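Local coordinates for DUF1987 domain-containing protein (Pseudomonas aeruginosa, PDB 6K4F) that probably acts as the regulatory phosphoprotein of the SiaABC threonine phosphorylation pathway, which controls biofilm formation in response to carbon availability, at residues L26-D31 with E39-V44; D46-F51 with D81-A86; L61-L66 with K74-I79. All coordinates share one frame; numbering follows the deposited sequence.

Interaction 1 (L26-D31 with E39-V44)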
ATOM      1  N   LEU A  26      -1.289   5.584   4.644  1.00 28.22           N
ATOM      2  CA  LEU A  26      -0.438   5.441   3.470  1.00 26.44           C
ATOM      3  C   LEU A  26      -1.344   5.394   2.247  1.00 27.66           C
ATOM      4  O   LEU A  26      -2.212   4.510   2.140  1.00 29.60           O
ATOM      5  CB  LEU A  26       0.438   4.192   3.578  1.00 28.71           C
ATOM      6  CG  LEU A  26       1.326   3.922   2.371  1.00 27.76           C
ATOM      7  CD1 LEU A  26       2.309   5.092   2.202  1.00 29.41           C
ATOM      8  CD2 LEU A  26       2.071   2.619   2.569  1.00 28.18           C
ATOM      9  N   SER A  27      -1.152   6.341   1.337  1.00 25.86           N
ATOM     10  CA  SER A  27      -1.984   6.509   0.152  1.00 27.23           C
ATOM     11  C   SER A  27      -1.133   6.381  -1.102  1.00 30.98           C
ATOM     12  O   SER A  27       0.012   6.844  -1.126  1.00 27.96           O
ATOM     13  CB  SER A  27      -2.674   7.888   0.154  1.00 29.18           C
ATOM     14  OG  SER A  27      -3.473   8.049   1.327  1.00 37.34           O
ATOM     15  N   MET A  28      -1.697   5.765  -2.150  1.00 27.35           N
ATOM     16  CA  MET A  28      -1.041   5.680  -3.453  1.00 27.23           C
ATOM     17  C   MET A  28      -2.039   5.858  -4.586  1.00 31.39           C
ATOM     18  O   MET A  28      -3.128   5.284  -4.553  1.00 31.75           O
ATOM     19  CB  MET A  28      -0.349   4.336  -3.658  1.00 27.81           C
ATOM     20  CG  MET A  28       0.470   3.895  -2.515  1.00 29.78           C
ATOM     21  SD  MET A  28       1.326   2.374  -2.948  1.00 32.44           S
ATOM     22  CE  MET A  28       1.817   1.844  -1.320  1.00 32.11           C
ATOM     23  N   GLN A  29      -1.631   6.589  -5.625  1.00 29.91           N
ATOM     24  CA  GLN A  29      -2.487   6.843  -6.777  1.00 30.87           C
ATOM     25  C   GLN A  29      -1.674   6.721  -8.051  1.00 32.73           C
ATOM     26  O   GLN A  29      -0.581   7.287  -8.137  1.00 34.34           O
ATOM     27  CB  GLN A  29      -3.118   8.240  -6.712  1.00 31.75           C
ATOM     28  CG  GLN A  29      -3.753   8.588  -5.383  1.00 36.19           C
ATOM     29  CD  GLN A  29      -2.786   9.245  -4.410  1.00 42.59           C
ATOM     30  OE1 GLN A  29      -1.894   9.999  -4.804  1.00 43.37           O
ATOM     31  NE2 GLN A  29      -2.984   8.987  -3.126  1.00 38.63           N
ATOM     32  N   GLY A  30      -2.217   6.020  -9.042  1.00 28.21           N
ATOM     33  CA  GLY A  30      -1.689   6.015 -10.396  1.00 30.81           C
ATOM     34  C   GLY A  30      -1.240   4.638 -10.842  1.00 34.62           C
ATOM     35  O   GLY A  30      -1.575   3.609 -10.246  1.00 35.94           O
ATOM     36  N   ASP A  31      -0.476   4.622 -11.926  1.00 33.42           N
ATOM     37  CA  ASP A  31       0.126   3.378 -12.375  1.00 35.68           C
ATOM     38  C   ASP A  31       1.496   3.187 -11.782  1.00 34.24           C
ATOM     39  O   ASP A  31       2.151   4.121 -11.318  1.00 30.00           O
ATOM     40  CB  ASP A  31       0.341   3.325 -13.855  1.00 55.35           C
ATOM     41  CG  ASP A  31      -0.874   3.397 -14.591  1.00 63.85           C
ATOM     42  OD1 ASP A  31      -0.888   4.369 -15.317  1.00 63.63           O
ATOM     43  OD2 ASP A  31      -1.789   2.532 -14.535  1.00 67.92           O
ATOM     44  N   GLU A  39      13.780   0.226  -6.189  1.00 41.57           N
ATOM     45  CA  GLU A  39      14.264   1.592  -5.992  1.00 37.97           C
ATOM     46  C   GLU A  39      13.125   2.506  -5.558  1.00 36.94           C
ATOM     47  O   GLU A  39      13.310   3.387  -4.706  1.00 39.30           O
ATOM     48  CB  GLU A  39      14.911   2.131  -7.268  1.00 47.38           C
ATOM     49  CG  GLU A  39      16.433   2.041  -7.308  1.00 57.97           C
ATOM     50  CD  GLU A  39      17.095   2.508  -6.018  1.00 63.93           C
ATOM     51  OE1 GLU A  39      17.517   1.642  -5.217  1.00 66.29           O
ATOM     52  OE2 GLU A  39      17.200   3.737  -5.806  1.00 65.16           O
ATOM     53  N   LEU A  40      11.933   2.293  -6.117  1.00 34.15           N
ATOM     54  CA  LEU A  40      10.787   3.130  -5.780  1.00 32.79           C
ATOM     55  C   LEU A  40      10.129   2.699  -4.469  1.00 32.70           C
ATOM     56  O   LEU A  40       9.814   3.544  -3.626  1.00 28.27           O
ATOM     57  CB  LEU A  40       9.780   3.101  -6.927  1.00 32.74           C
ATOM     58  CG  LEU A  40       8.528   3.943  -6.695  1.00 44.20           C
ATOM     59  CD1 LEU A  40       8.864   5.402  -6.942  1.00 45.78           C
ATOM     60  CD2 LEU A  40       7.392   3.465  -7.597  1.00 50.14           C
ATOM     61  N   PHE A  41       9.920   1.391  -4.258  1.00 25.37           N
ATOM     62  CA  PHE A  41       9.127   0.932  -3.124  1.00 21.41           C
ATOM     63  C   PHE A  41       9.941   0.560  -1.900  1.00 20.84           C
ATOM     64  O   PHE A  41       9.351   0.322  -0.834  1.00 25.15           O
ATOM     65  CB  PHE A  41       8.284  -0.297  -3.527  1.00 22.79           C
ATOM     66  CG  PHE A  41       7.120   0.051  -4.404  1.00 28.76           C
ATOM     67  CD1 PHE A  41       5.993   0.665  -3.872  1.00 33.83           C
ATOM     68  CD2 PHE A  41       7.167  -0.206  -5.768  1.00 32.72           C
ATOM     69  CE1 PHE A  41       4.919   1.005  -4.695  1.00 36.48           C
ATOM     70  CE2 PHE A  41       6.110   0.126  -6.596  1.00 36.28           C
ATOM     71  CZ  PHE A  41       4.982   0.736  -6.068  1.00 35.40           C
ATOM     72  N   GLY A  42      11.261   0.426  -2.030  1.00 28.72           N
ATOM     73  CA  GLY A  42      12.058   0.056  -0.876  1.00 30.40           C
ATOM     74  C   GLY A  42      11.872   1.039   0.260  1.00 29.82           C
ATOM     75  O   GLY A  42      11.695   0.645   1.415  1.00 29.24           O
ATOM     76  N   GLN A  43      11.859   2.330  -0.068  1.00 29.14           N
ATOM     77  CA  GLN A  43      11.650   3.365   0.940  1.00 27.83           C
ATOM     78  C   GLN A  43      10.236   3.325   1.513  1.00 28.13           C
ATOM     79  O   GLN A  43      10.026   3.774   2.649  1.00 27.23           O
ATOM     80  CB  GLN A  43      11.939   4.734   0.331  1.00 24.61           C
ATOM     81  CG  GLN A  43      10.976   5.094  -0.789  1.00 25.77           C
ATOM     82  CD  GLN A  43      11.495   6.147  -1.739  1.00 25.64           C
ATOM     83  OE1 GLN A  43      12.188   7.107  -1.332  1.00 26.94           O
ATOM     84  NE2 GLN A  43      11.140   6.003  -3.027  1.00 23.29           N
ATOM     85  N   VAL A  44       9.261   2.821   0.746  1.00 22.95           N
ATOM     86  CA  VAL A  44       7.893   2.700   1.255  1.00 25.77           C
ATOM     87  C   VAL A  44       7.807   1.568   2.263  1.00 29.96           C
ATOM     88  O   VAL A  44       7.212   1.704   3.341  1.00 28.14           O
ATOM     89  CB  VAL A  44       6.903   2.485   0.097  1.00 26.86           C
ATOM     90  CG1 VAL A  44       5.442   2.415   0.633  1.00 28.07           C
ATOM     91  CG2 VAL A  44       7.084   3.565  -0.958  1.00 28.54           C
TER
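Val-44 meets strand 26-29 through a single methyl, CG1, which lies 3.9 Å from Leu-26 CD2 and 4.2 Å from Met-28 CE. The side chains of Leu-26 and Val-44 lie obliquely across one another, whereas Met-28 and Val-44 come end to end. The methionine can reach that far because its chain is extended beyond CG (chi2 -175°), carrying sulfur and methyl straight off the strand. One turn earlier in the helix, Phe-41 offers the rim of its ring. Met-28 SD sits 4.2 Å from Phe-41 CE1, near the ring plane and away from either face, a Met-aromatic contact of the edge type.

This buried seam is the close-packed part. It is further walled by Leu-61, Leu-63 and Leu-65 of strand 59-68, by Met-76 and Ile-79 of helix 70-88, and by Leu-6 and Ile-17. The backbones themselves stay well apart: the axes of strand 26-29 and helix 39-44 approach to 12.5 Å and run nearly antiparallel, at 161°, and the gap is filled by side chains from both sides, the extended methionine reaching furthest from the strand.

The partly exposed sides look different. Gln-29 reaches across the other face of the sheet to Gln-18, while Gln-43 folds back on its own helix, NE2 giving a nearly straight bond of 2.9 Å to Leu-40 O. The polar side chains of Gln-29 and Gln-43 thus find their partners away from the interface, and the contact between strand and helix relies on apolar burial and dispersion, with the thioether of Met-28 divided between two partners, its CE against the valine methyl and its sulfur at the aromatic edge.

Interaction 2 (D46-F51 with D81-A86)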
ATOM      1  N   ASP A  46      10.271   0.506   3.980  1.00 31.02           N
ATOM      2  CA  ASP A  46      10.997   1.019   5.134  1.00 35.29           C
ATOM      3  C   ASP A  46      10.113   1.915   5.990  1.00 31.78           C
ATOM      4  O   ASP A  46      10.092   1.791   7.217  1.00 36.00           O
ATOM      5  CB  ASP A  46      12.238   1.777   4.647  1.00 36.65           C
ATOM      6  CG  ASP A  46      13.243   2.039   5.751  1.00 59.69           C
ATOM      7  OD1 ASP A  46      13.058   3.015   6.514  1.00 59.65           O
ATOM      8  OD2 ASP A  46      14.230   1.275   5.843  1.00 70.24           O
ATOM      9  N   TRP A  47       9.375   2.833   5.356  1.00 28.21           N
ATOM     10  CA  TRP A  47       8.516   3.740   6.112  1.00 30.08           C
ATOM     11  C   TRP A  47       7.457   2.965   6.890  1.00 33.21           C
ATOM     12  O   TRP A  47       7.185   3.261   8.061  1.00 32.32           O
ATOM     13  CB  TRP A  47       7.875   4.751   5.156  1.00 31.05           C
ATOM     14  CG  TRP A  47       7.111   5.868   5.822  1.00 31.64           C
ATOM     15  CD1 TRP A  47       7.595   7.083   6.189  1.00 34.97           C
ATOM     16  CD2 TRP A  47       5.722   5.864   6.176  1.00 30.09           C
ATOM     17  NE1 TRP A  47       6.598   7.843   6.757  1.00 31.05           N
ATOM     18  CE2 TRP A  47       5.435   7.121   6.750  1.00 36.71           C
ATOM     19  CE3 TRP A  47       4.693   4.926   6.053  1.00 31.94           C
ATOM     20  CZ2 TRP A  47       4.161   7.456   7.226  1.00 35.93           C
ATOM     21  CZ3 TRP A  47       3.428   5.258   6.518  1.00 34.25           C
ATOM     22  CH2 TRP A  47       3.169   6.514   7.090  1.00 30.98           C
ATOM     23  N   VAL A  48       6.876   1.947   6.268  1.00 31.86           N
ATOM     24  CA  VAL A  48       5.869   1.146   6.961  1.00 32.79           C
ATOM     25  C   VAL A  48       6.499   0.422   8.140  1.00 36.57           C
ATOM     26  O   VAL A  48       5.946   0.407   9.248  1.00 38.28           O
ATOM     27  CB  VAL A  48       5.202   0.168   5.982  1.00 30.70           C
ATOM     28  CG1 VAL A  48       4.288  -0.820   6.747  1.00 36.14           C
ATOM     29  CG2 VAL A  48       4.416   0.936   4.935  1.00 31.34           C
ATOM     30  N   GLU A  49       7.677  -0.179   7.920  1.00 39.09           N
ATOM     31  CA  GLU A  49       8.401  -0.852   8.999  1.00 40.15           C
ATOM     32  C   GLU A  49       8.619   0.087  10.177  1.00 44.00           C
ATOM     33  O   GLU A  49       8.355  -0.270  11.330  1.00 45.00           O
ATOM     34  CB  GLU A  49       9.751  -1.360   8.491  1.00 45.64           C
ATOM     35  CG  GLU A  49       9.746  -2.717   7.825  1.00 50.05           C
ATOM     36  CD  GLU A  49      11.087  -3.037   7.171  1.00 64.10           C
ATOM     37  OE1 GLU A  49      11.178  -4.056   6.454  1.00 66.30           O
ATOM     38  OE2 GLU A  49      12.051  -2.262   7.368  1.00 69.03           O
ATOM     39  N   ARG A  50       9.115   1.297   9.899  1.00 46.13           N
ATOM     40  CA  ARG A  50       9.387   2.251  10.969  1.00 40.48           C
ATOM     41  C   ARG A  50       8.103   2.689  11.661  1.00 44.87           C
ATOM     42  O   ARG A  50       8.073   2.822  12.889  1.00 49.09           O
ATOM     43  CB  ARG A  50      10.159   3.455  10.421  1.00 41.50           C
ATOM     44  CG  ARG A  50      11.558   3.099   9.897  1.00 39.66           C
ATOM     45  CD  ARG A  50      12.375   4.325   9.507  1.00 36.82           C
ATOM     46  NE  ARG A  50      12.030   4.838   8.181  1.00 38.55           N
ATOM     47  CZ  ARG A  50      11.367   5.965   8.001  1.00 38.74           C
ATOM     48  NH1 ARG A  50      10.990   6.669   9.060  1.00 44.97           N
ATOM     49  NH2 ARG A  50      11.076   6.383   6.783  1.00 39.25           N
ATOM     50  N   PHE A  51       7.023   2.891  10.899  1.00 41.59           N
ATOM     51  CA  PHE A  51       5.764   3.290  11.514  1.00 41.84           C
ATOM     52  C   PHE A  51       5.269   2.224  12.482  1.00 48.49           C
ATOM     53  O   PHE A  51       4.747   2.541  13.559  1.00 48.39           O
ATOM     54  CB  PHE A  51       4.710   3.563  10.441  1.00 41.26           C
ATOM     55  CG  PHE A  51       3.391   4.025  10.999  1.00 40.26           C
ATOM     56  CD1 PHE A  51       3.139   5.377  11.177  1.00 41.28           C
ATOM     57  CD2 PHE A  51       2.410   3.107  11.364  1.00 38.01           C
ATOM     58  CE1 PHE A  51       1.934   5.813  11.703  1.00 42.60           C
ATOM     59  CE2 PHE A  51       1.203   3.532  11.890  1.00 38.97           C
ATOM     60  CZ  PHE A  51       0.963   4.884  12.062  1.00 39.23           C
ATOM     61  N   ASP A  81       2.337  -8.154   3.187  1.00 36.09           N
ATOM     62  CA  ASP A  81       2.835  -9.169   4.108  1.00 45.54           C
ATOM     63  C   ASP A  81       3.356  -8.541   5.396  1.00 45.50           C
ATOM     64  O   ASP A  81       3.188  -9.124   6.478  1.00 42.35           O
ATOM     65  CB  ASP A  81       3.909 -10.030   3.429  1.00 54.39           C
ATOM     66  CG  ASP A  81       3.313 -11.133   2.526  1.00 67.37           C
ATOM     67  OD1 ASP A  81       2.208 -11.637   2.821  1.00 72.84           O
ATOM     68  OD2 ASP A  81       3.960 -11.514   1.522  1.00 71.66           O
ATOM     69  N   LEU A  82       3.963  -7.351   5.310  1.00 46.91           N
ATOM     70  CA  LEU A  82       4.332  -6.614   6.519  1.00 42.33           C
ATOM     71  C   LEU A  82       3.098  -6.267   7.346  1.00 42.44           C
ATOM     72  O   LEU A  82       3.086  -6.431   8.572  1.00 41.95           O
ATOM     73  CB  LEU A  82       5.103  -5.344   6.152  1.00 46.42           C
ATOM     74  CG  LEU A  82       6.624  -5.364   6.318  1.00 55.43           C
ATOM     75  CD1 LEU A  82       6.986  -5.328   7.793  1.00 55.63           C
ATOM     76  CD2 LEU A  82       7.240  -6.582   5.646  1.00 60.44           C
ATOM     77  N   LEU A  83       2.053  -5.757   6.693  1.00 36.42           N
ATOM     78  CA  LEU A  83       0.832  -5.418   7.411  1.00 34.22           C
ATOM     79  C   LEU A  83       0.187  -6.657   8.020  1.00 36.45           C
ATOM     80  O   LEU A  83      -0.366  -6.600   9.125  1.00 37.49           O
ATOM     81  CB  LEU A  83      -0.144  -4.718   6.472  1.00 36.82           C
ATOM     82  CG  LEU A  83       0.344  -3.392   5.870  1.00 38.54           C
ATOM     83  CD1 LEU A  83      -0.664  -2.874   4.862  1.00 38.97           C
ATOM     84  CD2 LEU A  83       0.535  -2.392   6.972  1.00 40.57           C
ATOM     85  N   GLU A  84       0.227  -7.784   7.309  1.00 40.33           N
ATOM     86  CA  GLU A  84      -0.435  -8.985   7.821  1.00 45.53           C
ATOM     87  C   GLU A  84       0.276  -9.512   9.063  1.00 48.52           C
ATOM     88  O   GLU A  84      -0.366  -9.844  10.066  1.00 46.27           O
ATOM     89  CB  GLU A  84      -0.501 -10.061   6.739  1.00 39.91           C
ATOM     90  CG  GLU A  84      -0.952 -11.433   7.258  1.00 49.41           C
ATOM     91  CD  GLU A  84      -2.448 -11.494   7.551  1.00 58.38           C
ATOM     92  OE1 GLU A  84      -3.139 -10.473   7.359  1.00 59.13           O
ATOM     93  OE2 GLU A  84      -2.934 -12.572   7.966  1.00 59.07           O
ATOM     94  N   GLU A  85       1.608  -9.600   9.004  1.00 48.92           N
ATOM     95  CA  GLU A  85       2.405  -9.938  10.180  1.00 56.12           C
ATOM     96  C   GLU A  85       2.069  -9.031  11.357  1.00 56.41           C
ATOM     97  O   GLU A  85       1.888  -9.498  12.487  1.00 58.38           O
ATOM     98  CB  GLU A  85       3.892  -9.837   9.834  1.00 68.42           C
ATOM     99  CG  GLU A  85       4.849 -10.131  10.985  1.00 85.55           C
ATOM    100  CD  GLU A  85       4.550 -11.442  11.690  1.00 99.12           C
ATOM    101  OE1 GLU A  85       4.206 -12.426  11.002  1.00103.80           O
ATOM    102  OE2 GLU A  85       4.675 -11.492  12.933  1.00104.28           O
ATOM    103  N   ALA A  86       1.984  -7.722  11.110  1.00 55.80           N
ATOM    104  CA  ALA A  86       1.659  -6.800  12.192  1.00 54.79           C
ATOM    105  C   ALA A  86       0.241  -7.030  12.696  1.00 54.19           C
ATOM    106  O   ALA A  86      -0.012  -6.959  13.904  1.00 58.23           O
ATOM    107  CB  ALA A  86       1.839  -5.355  11.730  1.00 49.11           C
TER
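Arg-50 NE donates a 2.7 Å hydrogen bond to Asp-46 OD1 as part of a salt bridge that spans one turn of helix 37-53. The oxygen lies in the guanidinium plane, and the nitrogen approaches it nearly in line with the C-O bond. With an N-H...O angle of 156°, the bond is only modestly bent. It braces the outer flank of the helix, whereas the contact with segment 81-86 is made on another side by Val-48 and Glu-49.

Deeper in the protein, Val-48 CG1 rests 4.1 Å from Leu-83 CD2, the two side chains crossing at about a right angle. CG1 stands anti to the backbone N (chi1 172°), which brings this branch out toward the neighbouring helix. Both residues also touch Leu-59 of strand 59-68, which lies beneath them.

Nearer the surface the pairing is mixed. Glu-49 uses its aliphatic portion: CG lies 3.8 Å from Leu-82 CD1, and the two chains slant across each other. Beyond CG the glutamate is extended, carrying its carboxylate away from the leucine at the exposed margin of the contact. A methylene therefore covers the partly exposed leucine while the charge remains further out. Glu-49 and Leu-82 also mark where the backbones come nearest, their CA atoms being 7.5 Å apart.

On the sheet side of helix 37-53, Trp-47 and Phe-51 each pack edge-to-face with Trp-21, and Leu-83 continues onto Phe-119. Two neighbouring helices lying on one face of a mixed beta-sheet, with apolar side chains toward the sheet and a glutamate-leucine pair at the outer margin, are characteristic of a layered alpha/beta domain, here that of the SiaC family.

Interaction 3 (L61-L66 with K74-I79)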
ATOM      1  N   LEU A  61      -4.295   1.924   4.734  1.00 25.56           N
ATOM      2  CA  LEU A  61      -3.850   2.094   3.351  1.00 26.85           C
ATOM      3  C   LEU A  61      -5.031   2.514   2.487  1.00 32.77           C
ATOM      4  O   LEU A  61      -6.093   1.880   2.535  1.00 30.88           O
ATOM      5  CB  LEU A  61      -3.224   0.805   2.795  1.00 30.18           C
ATOM      6  CG  LEU A  61      -1.695   0.760   2.856  1.00 31.90           C
ATOM      7  CD1 LEU A  61      -1.275   0.676   4.298  1.00 34.65           C
ATOM      8  CD2 LEU A  61      -1.170  -0.430   2.069  1.00 31.75           C
ATOM      9  N   ASP A  62      -4.846   3.568   1.688  1.00 28.65           N
ATOM     10  CA  ASP A  62      -5.867   4.011   0.732  1.00 30.03           C
ATOM     11  C   ASP A  62      -5.266   4.007  -0.669  1.00 32.27           C
ATOM     12  O   ASP A  62      -4.459   4.881  -1.013  1.00 29.86           O
ATOM     13  CB  ASP A  62      -6.406   5.389   1.085  1.00 36.68           C
ATOM     14  CG  ASP A  62      -7.709   5.690   0.374  1.00 54.98           C
ATOM     15  OD1 ASP A  62      -8.772   5.253   0.865  1.00 56.91           O
ATOM     16  OD2 ASP A  62      -7.667   6.343  -0.690  1.00 63.05           O
ATOM     17  N   LEU A  63      -5.671   3.037  -1.477  1.00 26.82           N
ATOM     18  CA  LEU A  63      -5.040   2.773  -2.760  1.00 25.70           C
ATOM     19  C   LEU A  63      -5.962   3.137  -3.918  1.00 28.76           C
ATOM     20  O   LEU A  63      -7.139   2.751  -3.944  1.00 32.21           O
ATOM     21  CB  LEU A  63      -4.616   1.313  -2.852  1.00 24.82           C
ATOM     22  CG  LEU A  63      -3.678   0.822  -1.746  1.00 25.86           C
ATOM     23  CD1 LEU A  63      -3.291  -0.643  -1.996  1.00 28.95           C
ATOM     24  CD2 LEU A  63      -2.429   1.710  -1.640  1.00 29.16           C
ATOM     25  N   ARG A  64      -5.419   3.893  -4.866  1.00 26.69           N
ATOM     26  CA  ARG A  64      -6.057   4.212  -6.134  1.00 28.72           C
ATOM     27  C   ARG A  64      -5.108   3.870  -7.259  1.00 33.44           C
ATOM     28  O   ARG A  64      -4.788   4.694  -8.123  1.00 31.57           O
ATOM     29  CB  ARG A  64      -6.472   5.677  -6.202  1.00 28.49           C
ATOM     30  CG  ARG A  64      -7.436   6.065  -5.094  1.00 35.29           C
ATOM     31  CD  ARG A  64      -7.804   7.531  -5.150  1.00 44.64           C
ATOM     32  NE  ARG A  64      -9.193   7.727  -4.746  1.00 61.92           N
ATOM     33  CZ  ARG A  64      -9.580   7.992  -3.504  1.00 71.82           C
ATOM     34  NH1 ARG A  64      -8.677   8.100  -2.535  1.00 73.01           N
ATOM     35  NH2 ARG A  64     -10.869   8.150  -3.236  1.00 73.00           N
ATOM     36  N   LEU A  65      -4.629   2.626  -7.231  1.00 31.33           N
ATOM     37  CA  LEU A  65      -3.658   2.140  -8.192  1.00 31.09           C
ATOM     38  C   LEU A  65      -4.374   1.629  -9.425  1.00 42.73           C
ATOM     39  O   LEU A  65      -5.444   1.021  -9.328  1.00 44.07           O
ATOM     40  CB  LEU A  65      -2.812   1.023  -7.582  1.00 29.37           C
ATOM     41  CG  LEU A  65      -1.959   1.455  -6.386  1.00 28.10           C
ATOM     42  CD1 LEU A  65      -1.373   0.265  -5.663  1.00 31.35           C
ATOM     43  CD2 LEU A  65      -0.850   2.407  -6.820  1.00 29.25           C
ATOM     44  N   LEU A  66      -3.771   1.880 -10.583  1.00 38.71           N
ATOM     45  CA  LEU A  66      -4.279   1.386 -11.851  1.00 41.62           C
ATOM     46  C   LEU A  66      -3.407   0.219 -12.296  1.00 42.17           C
ATOM     47  O   LEU A  66      -3.390  -0.820 -11.635  1.00 46.92           O
ATOM     48  CB  LEU A  66      -4.303   2.508 -12.887  1.00 41.56           C
ATOM     49  CG  LEU A  66      -5.002   3.807 -12.480  1.00 45.34           C
ATOM     50  CD1 LEU A  66      -4.801   4.872 -13.545  1.00 50.09           C
ATOM     51  CD2 LEU A  66      -6.488   3.606 -12.213  1.00 46.70           C
ATOM     52  N   LYS A  74       4.913  -7.519  -6.832  1.00 29.10           N
ATOM     53  CA  LYS A  74       5.729  -8.131  -5.784  1.00 31.07           C
ATOM     54  C   LYS A  74       6.001  -7.162  -4.644  1.00 30.35           C
ATOM     55  O   LYS A  74       5.996  -7.558  -3.468  1.00 29.27           O
ATOM     56  CB  LYS A  74       7.040  -8.638  -6.381  1.00 31.14           C
ATOM     57  CG  LYS A  74       6.797  -9.713  -7.444  1.00 37.12           C
ATOM     58  CD  LYS A  74       8.074 -10.348  -7.916  1.00 44.34           C
ATOM     59  CE  LYS A  74       7.762 -11.554  -8.770  1.00 51.15           C
ATOM     60  NZ  LYS A  74       7.745 -12.804  -7.982  1.00 59.44           N
ATOM     61  N   ALA A  75       6.243  -5.890  -4.976  1.00 27.64           N
ATOM     62  CA  ALA A  75       6.500  -4.880  -3.952  1.00 27.01           C
ATOM     63  C   ALA A  75       5.275  -4.659  -3.077  1.00 26.57           C
ATOM     64  O   ALA A  75       5.387  -4.559  -1.850  1.00 25.56           O
ATOM     65  CB  ALA A  75       6.927  -3.568  -4.612  1.00 28.97           C
ATOM     66  N   MET A  76       4.087  -4.602  -3.686  1.00 28.91           N
ATOM     67  CA  MET A  76       2.868  -4.455  -2.881  1.00 31.81           C
ATOM     68  C   MET A  76       2.598  -5.687  -2.020  1.00 29.06           C
ATOM     69  O   MET A  76       2.141  -5.565  -0.879  1.00 29.03           O
ATOM     70  CB  MET A  76       1.680  -4.153  -3.786  1.00 37.88           C
ATOM     71  CG  MET A  76       1.889  -2.875  -4.564  1.00 53.82           C
ATOM     72  SD  MET A  76       1.611  -1.422  -3.516  1.00 46.24           S
ATOM     73  CE  MET A  76       0.207  -1.982  -2.523  1.00 43.69           C
ATOM     74  N   MET A  77       2.856  -6.887  -2.543  1.00 31.36           N
ATOM     75  CA  MET A  77       2.702  -8.079  -1.713  1.00 34.76           C
ATOM     76  C   MET A  77       3.615  -8.016  -0.492  1.00 32.64           C
ATOM     77  O   MET A  77       3.228  -8.439   0.607  1.00 32.21           O
ATOM     78  CB  MET A  77       2.987  -9.330  -2.539  1.00 39.52           C
ATOM     79  CG  MET A  77       2.834 -10.623  -1.774  1.00 49.01           C
ATOM     80  SD  MET A  77       1.093 -11.068  -1.650  1.00 52.25           S
ATOM     81  CE  MET A  77       0.780 -11.369  -3.378  1.00 46.20           C
ATOM     82  N   ASP A  78       4.825  -7.459  -0.663  1.00 29.65           N
ATOM     83  CA  ASP A  78       5.749  -7.304   0.454  1.00 28.74           C
ATOM     84  C   ASP A  78       5.184  -6.358   1.503  1.00 29.43           C
ATOM     85  O   ASP A  78       5.260  -6.634   2.705  1.00 38.12           O
ATOM     86  CB  ASP A  78       7.108  -6.790  -0.041  1.00 30.09           C
ATOM     87  CG  ASP A  78       7.909  -7.849  -0.822  1.00 40.15           C
ATOM     88  OD1 ASP A  78       7.579  -9.049  -0.743  1.00 40.83           O
ATOM     89  OD2 ASP A  78       8.886  -7.465  -1.503  1.00 42.14           O
ATOM     90  N   ILE A  79       4.610  -5.237   1.066  1.00 28.24           N
ATOM     91  CA  ILE A  79       3.946  -4.322   1.992  1.00 25.23           C
ATOM     92  C   ILE A  79       2.783  -5.016   2.694  1.00 31.15           C
ATOM     93  O   ILE A  79       2.643  -4.953   3.921  1.00 33.83           O
ATOM     94  CB  ILE A  79       3.485  -3.063   1.240  1.00 26.43           C
ATOM     95  CG1 ILE A  79       4.706  -2.245   0.776  1.00 30.98           C
ATOM     96  CG2 ILE A  79       2.557  -2.232   2.117  1.00 32.96           C
ATOM     97  CD1 ILE A  79       4.353  -1.131  -0.208  1.00 28.63           C
TER
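Met-76 leaves helix 74-79 pointing at strand 61-66 and supplies most of the helix's share of the contact. Its CB serves only to start the chain across the gap, and CG, still 4.7 Å from Leu-65 CD1, continues it. The chain then bends at both chi2 (-77°) and chi3 (-38°), curling the thioether over the strand. SD comes to 4.0 Å from Leu-65 CD1. The terminal CE faces two leucines at once, 3.8 Å from Leu-63 CD1 and 4.2 Å from Leu-65 CD1. Both leucines meet the methionine end to end, so its last two atoms fit against adjacent inward-facing residues of the strand. Met-28, from the neighbouring strand 25-29, touches the same group of side chains.

One helical turn further on, Ile-79 makes a separate contact. Its CG2 methyl stands anti to the backbone N and lies 4.1 Å from Leu-61 CD2, with the two side chains passing obliquely. Val-44 and Ile-45 of helix 37-53 flank the isoleucine, and Leu-95 of strand 93-99 lies against both Leu-61 and Leu-63.

On the strand's other face, Asp-62 and Arg-64 pair: Arg-64 NH1 forms a 2.7 Å salt bridge with Asp-62 OD2, and the carboxylate has further partners in Arg-96 and His-98 through OD1. Strand and helix run nearly antiparallel, at 163°, as the first two elements of the beta-alpha-beta unit completed by strand 93-99; their axes come no nearer than 13.0 Å. Across that separation, cohesion comes from buried leucine, isoleucine and thioether surfaces alone, while this charge pairing is kept to the far side of the sheet; the bent methionine fits its shape to two leucines without needing a directional bond.

Interactions 1 and 3 are consecutive strand-helix pairings on the same sheet, their centres about 7 Å apart. Adjacent parallel strands tie them together, with a probable hydrogen bond of 2.7 Å between Met-28 O and Arg-64 N, and their helices touch where Phe-41 CD2 lies 3.6 Å from Ala-75 CB. Interaction 2 joins the same two helices further along, its centre about 14 Å from that of interaction 1 and 12 Å from that of interaction 3. It remains continuous with both: Leu-26 CD2 packs 3.7 Å from Val-48 CG2, and Leu-61 CD1 lies 3.6 Å from Leu-83 CD1. Together the three contacts form one apolar core between sheet and helices.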